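Local coordinates for protein glycinin A3B4 subunit (PDB 2D5F) that serves as a seed storage protein of soybean, an 11S globulin of the cupin family that assembles into hexamers, at residues F343-P346 with K347-R350; Q477-Q480 with L481-G485; G414-R417 with R418-L422. All coordinates share one frame; numbering follows the deposited sequence.

Contact 1. Residues F343-P346 with K347-R350; sequences FYNP and KAGR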
ATOM      1  N   PHE B 343      14.679 -21.723 -12.761  1.00 28.40           N
ATOM      2  CA  PHE B 343      15.939 -22.366 -12.377  1.00 22.12           C
ATOM      3  C   PHE B 343      16.116 -23.475 -13.414  1.00 25.33           C
ATOM      4  O   PHE B 343      15.148 -24.147 -13.767  1.00 19.80           O
ATOM      5  CB  PHE B 343      15.859 -23.021 -10.995  1.00 31.69           C
ATOM      6  CG  PHE B 343      15.694 -22.056  -9.857  1.00 35.54           C
ATOM      7  CD1 PHE B 343      14.464 -21.453  -9.607  1.00 40.80           C
ATOM      8  CD2 PHE B 343      16.758 -21.794  -9.000  1.00 36.66           C
ATOM      9  CE1 PHE B 343      14.294 -20.607  -8.511  1.00 49.20           C
ATOM     10  CE2 PHE B 343      16.602 -20.948  -7.901  1.00 45.65           C
ATOM     11  CZ  PHE B 343      15.367 -20.355  -7.656  1.00 48.53           C
ATOM     12  N   TYR B 344      17.336 -23.677 -13.901  1.00 25.32           N
ATOM     13  CA  TYR B 344      17.552 -24.711 -14.906  1.00 24.39           C
ATOM     14  C   TYR B 344      18.984 -25.218 -14.991  1.00 28.88           C
ATOM     15  O   TYR B 344      19.936 -24.437 -14.989  1.00 27.83           O
ATOM     16  CB  TYR B 344      17.107 -24.198 -16.281  1.00 21.61           C
ATOM     17  CG  TYR B 344      17.332 -25.171 -17.423  1.00 29.70           C
ATOM     18  CD1 TYR B 344      18.164 -24.834 -18.495  1.00 27.93           C
ATOM     19  CD2 TYR B 344      16.714 -26.422 -17.437  1.00 29.89           C
ATOM     20  CE1 TYR B 344      18.373 -25.715 -19.550  1.00 29.42           C
ATOM     21  CE2 TYR B 344      16.917 -27.314 -18.492  1.00 29.43           C
ATOM     22  CZ  TYR B 344      17.750 -26.951 -19.545  1.00 28.91           C
ATOM     23  OH  TYR B 344      17.961 -27.814 -20.598  1.00 25.53           O
ATOM     24  N   ASN B 345      19.104 -26.545 -15.055  1.00 30.76           N
ATOM     25  CA  ASN B 345      20.374 -27.264 -15.178  1.00 26.75           C
ATOM     26  C   ASN B 345      20.038 -28.372 -16.171  1.00 30.29           C
ATOM     27  O   ASN B 345      19.369 -29.348 -15.820  1.00 27.52           O
ATOM     28  CB  ASN B 345      20.785 -27.886 -13.843  1.00 26.16           C
ATOM     29  CG  ASN B 345      22.064 -28.707 -13.951  1.00 33.30           C
ATOM     30  OD1 ASN B 345      22.319 -29.348 -14.972  1.00 34.22           O
ATOM     31  ND2 ASN B 345      22.861 -28.705 -12.891  1.00 28.91           N
ATOM     32  N   PRO B 346      20.504 -28.240 -17.423  1.00 34.64           N
ATOM     33  CA  PRO B 346      20.236 -29.232 -18.473  1.00 31.29           C
ATOM     34  C   PRO B 346      20.419 -30.699 -18.091  1.00 24.16           C
ATOM     35  O   PRO B 346      19.799 -31.576 -18.689  1.00 27.91           O
ATOM     36  CB  PRO B 346      21.171 -28.799 -19.606  1.00 31.67           C
ATOM     37  CG  PRO B 346      22.314 -28.160 -18.873  1.00 39.92           C
ATOM     38  CD  PRO B 346      21.591 -27.333 -17.833  1.00 32.02           C
ATOM     39  N   LYS B 347      21.246 -30.970 -17.090  1.00 22.56           N
ATOM     40  CA  LYS B 347      21.487 -32.346 -16.686  1.00 28.16           C
ATOM     41  C   LYS B 347      20.796 -32.774 -15.390  1.00 34.50           C
ATOM     42  O   LYS B 347      20.998 -33.902 -14.931  1.00 31.41           O
ATOM     43  CB  LYS B 347      22.994 -32.580 -16.562  1.00 36.77           C
ATOM     44  CG  LYS B 347      23.779 -32.166 -17.802  1.00 53.02           C
ATOM     45  CD  LYS B 347      25.276 -32.385 -17.617  1.00 63.94           C
ATOM     46  CE  LYS B 347      26.069 -31.801 -18.779  1.00 66.68           C
ATOM     47  NZ  LYS B 347      25.670 -32.410 -20.080  1.00 66.90           N
ATOM     48  N   ALA B 348      19.984 -31.889 -14.806  1.00 27.87           N
ATOM     49  CA  ALA B 348      19.286 -32.203 -13.558  1.00 25.18           C
ATOM     50  C   ALA B 348      17.774 -31.960 -13.601  1.00 22.85           C
ATOM     51  O   ALA B 348      16.996 -32.791 -13.133  1.00 25.90           O
ATOM     52  CB  ALA B 348      19.905 -31.409 -12.406  1.00 28.30           C
ATOM     53  N   GLY B 349      17.358 -30.820 -14.149  1.00 24.56           N
ATOM     54  CA  GLY B 349      15.938 -30.522 -14.223  1.00 20.69           C
ATOM     55  C   GLY B 349      15.628 -29.036 -14.256  1.00 27.79           C
ATOM     56  O   GLY B 349      16.485 -28.225 -14.605  1.00 24.85           O
ATOM     57  N   ARG B 350      14.400 -28.672 -13.890  1.00 24.29           N
ATOM     58  CA  ARG B 350      14.003 -27.271 -13.895  1.00 19.97           C
ATOM     59  C   ARG B 350      12.943 -26.945 -12.845  1.00 23.42           C
ATOM     60  O   ARG B 350      12.187 -27.815 -12.416  1.00 18.60           O
ATOM     61  CB  ARG B 350      13.488 -26.880 -15.286  1.00 17.96           C
ATOM     62  CG  ARG B 350      12.345 -27.741 -15.816  1.00 19.27           C
ATOM     63  CD  ARG B 350      11.925 -27.266 -17.205  1.00 24.04           C
ATOM     64  NE  ARG B 350      10.998 -28.168 -17.885  1.00 20.77           N
ATOM     65  CZ  ARG B 350       9.672 -28.132 -17.770  1.00 27.44           C
ATOM     66  NH1 ARG B 350       8.928 -29.000 -18.441  1.00 23.58           N
ATOM     67  NH2 ARG B 350       9.086 -27.233 -16.991  1.00 22.23           N
TER

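Contact 2. Residues Q477-Q480 with L481-G485; sequences QVRQ and LKYQG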
ATOM      1  N   GLN B 477      37.853 -28.708   3.484  1.00 45.21           N
ATOM      2  CA  GLN B 477      36.546 -29.347   3.344  1.00 43.60           C
ATOM      3  C   GLN B 477      35.458 -28.280   3.205  1.00 38.52           C
ATOM      4  O   GLN B 477      34.596 -28.379   2.336  1.00 35.69           O
ATOM      5  CB  GLN B 477      36.242 -30.238   4.558  1.00 45.40           C
ATOM      6  CG  GLN B 477      37.082 -31.506   4.648  1.00 48.83           C
ATOM      7  CD  GLN B 477      36.736 -32.348   5.867  1.00 48.20           C
ATOM      8  OE1 GLN B 477      36.919 -31.915   7.005  1.00 51.80           O
ATOM      9  NE2 GLN B 477      36.229 -33.557   5.633  1.00 46.15           N
ATOM     10  N   VAL B 478      35.507 -27.265   4.064  1.00 32.32           N
ATOM     11  CA  VAL B 478      34.529 -26.179   4.027  1.00 31.93           C
ATOM     12  C   VAL B 478      34.581 -25.476   2.679  1.00 36.09           C
ATOM     13  O   VAL B 478      33.549 -25.208   2.058  1.00 33.18           O
ATOM     14  CB  VAL B 478      34.797 -25.141   5.145  1.00 31.35           C
ATOM     15  CG1 VAL B 478      33.927 -23.899   4.936  1.00 32.98           C
ATOM     16  CG2 VAL B 478      34.501 -25.756   6.503  1.00 28.00           C
ATOM     17  N   ARG B 479      35.796 -25.185   2.231  1.00 35.15           N
ATOM     18  CA  ARG B 479      36.006 -24.519   0.956  1.00 39.39           C
ATOM     19  C   ARG B 479      35.355 -25.273  -0.197  1.00 38.17           C
ATOM     20  O   ARG B 479      34.745 -24.668  -1.078  1.00 37.61           O
ATOM     21  CB  ARG B 479      37.507 -24.366   0.701  1.00 45.13           C
ATOM     22  CG  ARG B 479      37.891 -24.188  -0.753  1.00 53.67           C
ATOM     23  CD  ARG B 479      39.308 -23.678  -0.853  1.00 60.47           C
ATOM     24  NE  ARG B 479      39.377 -22.294  -0.404  1.00 58.37           N
ATOM     25  CZ  ARG B 479      39.007 -21.259  -1.148  1.00 57.22           C
ATOM     26  NH1 ARG B 479      38.552 -21.454  -2.380  1.00 60.38           N
ATOM     27  NH2 ARG B 479      39.072 -20.032  -0.655  1.00 68.66           N
ATOM     28  N   GLN B 480      35.482 -26.595  -0.187  1.00 40.52           N
ATOM     29  CA  GLN B 480      34.908 -27.417  -1.244  1.00 43.43           C
ATOM     30  C   GLN B 480      33.378 -27.381  -1.192  1.00 40.93           C
ATOM     31  O   GLN B 480      32.714 -27.471  -2.222  1.00 44.11           O
ATOM     32  CB  GLN B 480      35.422 -28.860  -1.121  1.00 45.79           C
ATOM     33  CG  GLN B 480      34.425 -29.846  -0.536  1.00 50.27           C
ATOM     34  CD  GLN B 480      33.859 -30.774  -1.589  1.00 52.94           C
ATOM     35  OE1 GLN B 480      33.514 -30.344  -2.689  1.00 48.90           O
ATOM     36  NE2 GLN B 480      33.759 -32.054  -1.257  1.00 60.78           N
ATOM     37  N   LEU B 481      32.825 -27.248   0.011  1.00 45.01           N
ATOM     38  CA  LEU B 481      31.375 -27.184   0.183  1.00 42.93           C
ATOM     39  C   LEU B 481      30.819 -25.866  -0.333  1.00 43.08           C
ATOM     40  O   LEU B 481      29.791 -25.840  -1.010  1.00 43.66           O
ATOM     41  CB  LEU B 481      30.993 -27.319   1.657  1.00 42.58           C
ATOM     42  CG  LEU B 481      30.492 -28.661   2.187  1.00 45.37           C
ATOM     43  CD1 LEU B 481      29.932 -28.440   3.588  1.00 38.53           C
ATOM     44  CD2 LEU B 481      29.408 -29.233   1.270  1.00 35.90           C
ATOM     45  N   LYS B 482      31.509 -24.776  -0.013  1.00 42.69           N
ATOM     46  CA  LYS B 482      31.077 -23.445  -0.416  1.00 40.91           C
ATOM     47  C   LYS B 482      31.369 -23.059  -1.854  1.00 42.53           C
ATOM     48  O   LYS B 482      30.633 -22.263  -2.438  1.00 51.32           O
ATOM     49  CB  LYS B 482      31.701 -22.383   0.498  1.00 36.08           C
ATOM     50  CG  LYS B 482      31.357 -22.537   1.964  1.00 36.34           C
ATOM     51  CD  LYS B 482      31.892 -21.377   2.788  1.00 31.74           C
ATOM     52  CE  LYS B 482      31.211 -20.066   2.422  1.00 35.56           C
ATOM     53  NZ  LYS B 482      31.597 -18.976   3.357  1.00 30.20           N
ATOM     54  N   TYR B 483      32.423 -23.615  -2.442  1.00 43.35           N
ATOM     55  CA  TYR B 483      32.776 -23.218  -3.800  1.00 42.14           C
ATOM     56  C   TYR B 483      32.797 -24.266  -4.909  1.00 41.65           C
ATOM     57  O   TYR B 483      32.720 -23.915  -6.085  1.00 50.07           O
ATOM     58  CB  TYR B 483      34.123 -22.499  -3.758  1.00 44.69           C
ATOM     59  CG  TYR B 483      34.165 -21.375  -2.744  1.00 51.65           C
ATOM     60  CD1 TYR B 483      33.350 -20.250  -2.887  1.00 50.55           C
ATOM     61  CD2 TYR B 483      35.014 -21.438  -1.638  1.00 48.55           C
ATOM     62  CE1 TYR B 483      33.379 -19.216  -1.956  1.00 48.48           C
ATOM     63  CE2 TYR B 483      35.050 -20.408  -0.699  1.00 52.58           C
ATOM     64  CZ  TYR B 483      34.230 -19.300  -0.867  1.00 53.10           C
ATOM     65  OH  TYR B 483      34.258 -18.279   0.054  1.00 56.67           O
ATOM     66  N   GLN B 484      32.893 -25.542  -4.566  1.00 47.30           N
ATOM     67  CA  GLN B 484      32.939 -26.565  -5.606  1.00 57.38           C
ATOM     68  C   GLN B 484      31.583 -27.144  -5.994  1.00 59.04           C
ATOM     69  O   GLN B 484      30.677 -27.263  -5.165  1.00 60.52           O
ATOM     70  CB  GLN B 484      33.893 -27.695  -5.194  1.00 60.76           C
ATOM     71  CG  GLN B 484      35.343 -27.240  -5.042  1.00 65.15           C
ATOM     72  CD  GLN B 484      36.315 -28.388  -4.808  1.00 74.36           C
ATOM     73  OE1 GLN B 484      37.518 -28.170  -4.625  1.00 74.49           O
ATOM     74  NE2 GLN B 484      35.801 -29.617  -4.815  1.00 72.64           N
ATOM     75  N   GLY B 485      31.456 -27.498  -7.270  1.00 64.40           N
ATOM     76  CA  GLY B 485      30.220 -28.072  -7.775  1.00 63.83           C
ATOM     77  C   GLY B 485      29.274 -27.031  -8.344  1.00 64.24           C
ATOM     78  O   GLY B 485      29.502 -25.830  -8.188  1.00 63.15           O
TER

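Contact 3. Residues G414-R417 with R418-L422; sequences GELR and RGQLL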
ATOM      1  N   GLY B 414      10.461 -42.123   0.988  1.00 31.31           N
ATOM      2  CA  GLY B 414      10.052 -43.185   0.093  1.00 32.50           C
ATOM      3  C   GLY B 414       9.813 -42.706  -1.316  1.00 26.82           C
ATOM      4  O   GLY B 414      10.120 -41.569  -1.659  1.00 28.50           O
ATOM      5  N   GLU B 415       9.268 -43.594  -2.134  1.00 33.23           N
ATOM      6  CA  GLU B 415       8.976 -43.283  -3.519  1.00 35.93           C
ATOM      7  C   GLU B 415       7.674 -42.506  -3.570  1.00 37.11           C
ATOM      8  O   GLU B 415       6.775 -42.740  -2.766  1.00 33.85           O
ATOM      9  CB  GLU B 415       8.818 -44.574  -4.329  1.00 42.21           C
ATOM     10  CG  GLU B 415       9.999 -45.526  -4.242  1.00 48.17           C
ATOM     11  CD  GLU B 415      11.269 -44.921  -4.798  1.00 47.33           C
ATOM     12  OE1 GLU B 415      11.291 -44.576  -5.998  1.00 49.23           O
ATOM     13  OE2 GLU B 415      12.244 -44.789  -4.033  1.00 61.68           O
ATOM     14  N   LEU B 416       7.585 -41.583  -4.518  1.00 30.25           N
ATOM     15  CA  LEU B 416       6.387 -40.783  -4.711  1.00 27.80           C
ATOM     16  C   LEU B 416       6.167 -40.816  -6.219  1.00 27.34           C
ATOM     17  O   LEU B 416       7.092 -40.532  -6.984  1.00 29.08           O
ATOM     18  CB  LEU B 416       6.618 -39.344  -4.234  1.00 27.04           C
ATOM     19  CG  LEU B 416       5.365 -38.496  -3.994  1.00 22.81           C
ATOM     20  CD1 LEU B 416       4.570 -39.100  -2.853  1.00 21.77           C
ATOM     21  CD2 LEU B 416       5.763 -37.058  -3.662  1.00 18.63           C
ATOM     22  N   ARG B 417       4.964 -41.183  -6.651  1.00 22.96           N
ATOM     23  CA  ARG B 417       4.694 -41.264  -8.080  1.00 23.42           C
ATOM     24  C   ARG B 417       3.419 -40.562  -8.523  1.00 25.02           C
ATOM     25  O   ARG B 417       2.632 -40.069  -7.708  1.00 24.50           O
ATOM     26  CB  ARG B 417       4.635 -42.728  -8.535  1.00 26.90           C
ATOM     27  CG  ARG B 417       3.442 -43.502  -8.009  1.00 33.48           C
ATOM     28  CD  ARG B 417       3.743 -44.115  -6.667  1.00 46.31           C
ATOM     29  NE  ARG B 417       4.659 -45.248  -6.773  1.00 50.70           N
ATOM     30  CZ  ARG B 417       5.246 -45.818  -5.724  1.00 53.60           C
ATOM     31  NH1 ARG B 417       5.006 -45.347  -4.506  1.00 50.05           N
ATOM     32  NH2 ARG B 417       6.059 -46.856  -5.888  1.00 24.51           N
ATOM     33  N   ARG B 418       3.223 -40.542  -9.834  1.00 23.11           N
ATOM     34  CA  ARG B 418       2.071 -39.897 -10.433  1.00 26.07           C
ATOM     35  C   ARG B 418       0.758 -40.160  -9.702  1.00 27.19           C
ATOM     36  O   ARG B 418       0.419 -41.305  -9.392  1.00 24.17           O
ATOM     37  CB  ARG B 418       1.936 -40.327 -11.892  1.00 26.97           C
ATOM     38  CG  ARG B 418       0.752 -39.692 -12.597  1.00 30.51           C
ATOM     39  CD  ARG B 418       0.640 -40.152 -14.033  1.00 30.28           C
ATOM     40  NE  ARG B 418      -0.487 -39.505 -14.696  1.00 46.41           N
ATOM     41  CZ  ARG B 418      -0.958 -39.854 -15.888  1.00 60.97           C
ATOM     42  NH1 ARG B 418      -1.992 -39.206 -16.411  1.00 60.43           N
ATOM     43  NH2 ARG B 418      -0.397 -40.857 -16.558  1.00 66.11           N
ATOM     44  N   GLY B 419       0.030 -39.081  -9.428  1.00 19.19           N
ATOM     45  CA  GLY B 419      -1.253 -39.185  -8.762  1.00 14.84           C
ATOM     46  C   GLY B 419      -1.225 -39.085  -7.254  1.00 18.65           C
ATOM     47  O   GLY B 419      -2.272 -38.980  -6.622  1.00 22.09           O
ATOM     48  N   GLN B 420      -0.036 -39.117  -6.663  1.00 22.23           N
ATOM     49  CA  GLN B 420       0.066 -39.034  -5.217  1.00 25.09           C
ATOM     50  C   GLN B 420       0.256 -37.610  -4.716  1.00 20.46           C
ATOM     51  O   GLN B 420       0.846 -36.773  -5.392  1.00 20.00           O
ATOM     52  CB  GLN B 420       1.205 -39.922  -4.721  1.00 23.63           C
ATOM     53  CG  GLN B 420       1.016 -41.360  -5.139  1.00 23.50           C
ATOM     54  CD  GLN B 420       2.026 -42.276  -4.511  1.00 25.18           C
ATOM     55  OE1 GLN B 420       3.229 -42.054  -4.623  1.00 25.60           O
ATOM     56  NE2 GLN B 420       1.542 -43.322  -3.848  1.00 25.50           N
ATOM     57  N   LEU B 421      -0.244 -37.372  -3.511  1.00 23.03           N
ATOM     58  CA  LEU B 421      -0.201 -36.069  -2.862  1.00 23.97           C
ATOM     59  C   LEU B 421       0.653 -36.160  -1.600  1.00 23.36           C
ATOM     60  O   LEU B 421       0.439 -37.048  -0.781  1.00 25.97           O
ATOM     61  CB  LEU B 421      -1.630 -35.674  -2.479  1.00 20.86           C
ATOM     62  CG  LEU B 421      -1.939 -34.224  -2.137  1.00 22.49           C
ATOM     63  CD1 LEU B 421      -1.854 -33.401  -3.416  1.00 25.17           C
ATOM     64  CD2 LEU B 421      -3.333 -34.118  -1.544  1.00 22.96           C
ATOM     65  N   LEU B 422       1.608 -35.246  -1.435  1.00 20.41           N
ATOM     66  CA  LEU B 422       2.465 -35.261  -0.249  1.00 16.11           C
ATOM     67  C   LEU B 422       2.601 -33.863   0.334  1.00 21.79           C
ATOM     68  O   LEU B 422       3.050 -32.932  -0.342  1.00 19.86           O
ATOM     69  CB  LEU B 422       3.862 -35.791  -0.581  1.00 14.38           C
ATOM     70  CG  LEU B 422       4.820 -35.763   0.619  1.00 19.02           C
ATOM     71  CD1 LEU B 422       4.353 -36.785   1.661  1.00 23.64           C
ATOM     72  CD2 LEU B 422       6.241 -36.074   0.176  1.00 22.48           C
TER

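Contact 1. Residues F343-P346 with K347-R350
A tight beta hairpin at the edge of a cupin-domain sheet holds this contact: strand 343-345 leads into the bend, Pro346 and Lys347 make it, and strand 349-354 runs back antiparallel. The backbone O of Asn345 accepts from two successive amides, Ala348 N at 2.8 Å and Gly349 N at 3.0 Å, the first donor standing above the carbonyl plane and the second lying in it. The return bond, Asn345 N to Gly349 O, is nearly straight at 171°. The Asn345 side chain braces the bend as well: with CG anti to the backbone N (chi1 177°), OD1 takes the N-H of Lys347 at 2.9 Å, while the amide carbon CG rests 3.8 Å from Ala348 CB. An alanine here is likely to leave the Lys347 N-H without this acceptor and the bend less firmly held. Proline suits the first corner, its ring fixing phi at -46°, and Gly349 adopts a positive phi at which a side chain would strike the preceding carbonyl. On the sheet face of Tyr344 and Arg350, Arg350 CB meets the edge of the tyrosine ring 3.9 Å from CD2, and the guanidinium continues to Ala336 O. A second subunit packs on Pro346 and Lys347. Two residues, Ala348 and Gly349, opposite the single Asn345 make this a classic beta bulge, set where the hairpin turns.

Contact 2. Residues Q477-Q480 with L481-G485
Backbone hydrogen bonds carry the last turn of helix 475-483. Lys482 N to Val478 O is the straightest at 160° and spans 2.9 Å; Tyr483 N to Arg479 O and Leu481 N to Gln477 O repeat the i to i+4 pattern. Gln484 N still reaches Gln480 O at 3.0 Å, but with the donor above the carbonyl plane, as the chain leaves helical geometry at that residue. One turn apart, Arg479 and Tyr483 share a side of the helix. Arg479 starts with CG anti to its amide nitrogen (chi1 158°) and bends at chi3, which lays one face of the guanidinium against CD2 and CE2 of Tyr483, both displaced toward the guanidinium's rim, with Arg479 NH1 3.6 Å from CD2 and the two planes 27° apart. Their polar ends then go to a third subunit: Arg479 NH2 to Leu107 O, and Tyr483 OH to Ser110 OG. Lysine suits position 482 because its long chain is greasy below and charged at the end: CD lies alongside Val478 CG1 at 3.9 Å, and NZ goes on to Ile462 O and to Asp109 and Ser110 of the third subunit. The branched Val478 packs against helix 464-471, and Leu481 against Leu473 of its own chain and Leu227 of the third subunit. Side chains at i and i+4 thus work in pairs at a helical C-terminus, within the helical extension by which cupin storage globulins join subunits.

Contact 3. Residues G414-R417 with R418-L422
This is a local turn contact in the C-terminal cupin domain, where strand 415-417 ends and the chain swings through a type II beta turn, Arg417 to Gln420, into strand 421-424. The two strands belong to different sheets, the first pairing with strand 398-404 and the second with strand 390-395, so the turn joins them. Its closing bond runs from Gln420 N to Arg417 O, 3.0 Å long. Gly419 takes the third position with positive phi, where a side chain would collide with the carbonyl before it; Arg418 occupies the more exposed corner and stretches its chain outward.

The side chain of Gln420 reaches, extended, across to the strand before the turn, and OE1 accepts the N-H of Arg417 at 2.8 Å, nearly straight at 167°, with the donor tilted from the amide plane. Glutamine suits the site because its three carbons beyond CA carry a carbonyl oxygen as far as the preceding strand. The Arg417 side chain leaves between its backbone N and carbonyl carbon (chi1 69°); the bend at chi2 sets CD beside the same oxygen, and the further bend at chi3 turns the guanidinium back so that the oxygen lies at its edge, the two flat groups 76° apart. The other end of the amide, NE2, makes a weak hydrogen bond to Glu18.

On another side of the strand, Leu416 spreads its two branches: CD1 slides past Gln420, 3.9 Å from its CB, and CD2 meets Leu422 CB at 3.8 Å. Both leucines also touch Val401, as befits residues buried between strands. With its N-H held by Gln420 OE1 and its carbonyl by Gln420 N, Arg417 has both backbone polar groups tied to one residue, which pins the turn.

Overall arrangement
The three contacts follow one another along the chain in the order 1, 3, 2 and none touches another. Contacts 1 and 3 both reach the same antiparallel cupin sheet at its outermost strands within the chain, contact 3 through strand 421-424 alone; their centres are about 21 Å apart. Contact 2 stands off on the helical extension, about 21 Å from contact 1 and about 33 Å from contact 3 between centres. A bound magnesium ion lies about 8 Å from the Leu422 side chain and about 11 Å from that of Phe343. Contact 1 meets one neighbouring subunit and contact 2 a different one, whereas no other chain of the hexamer touches contact 3.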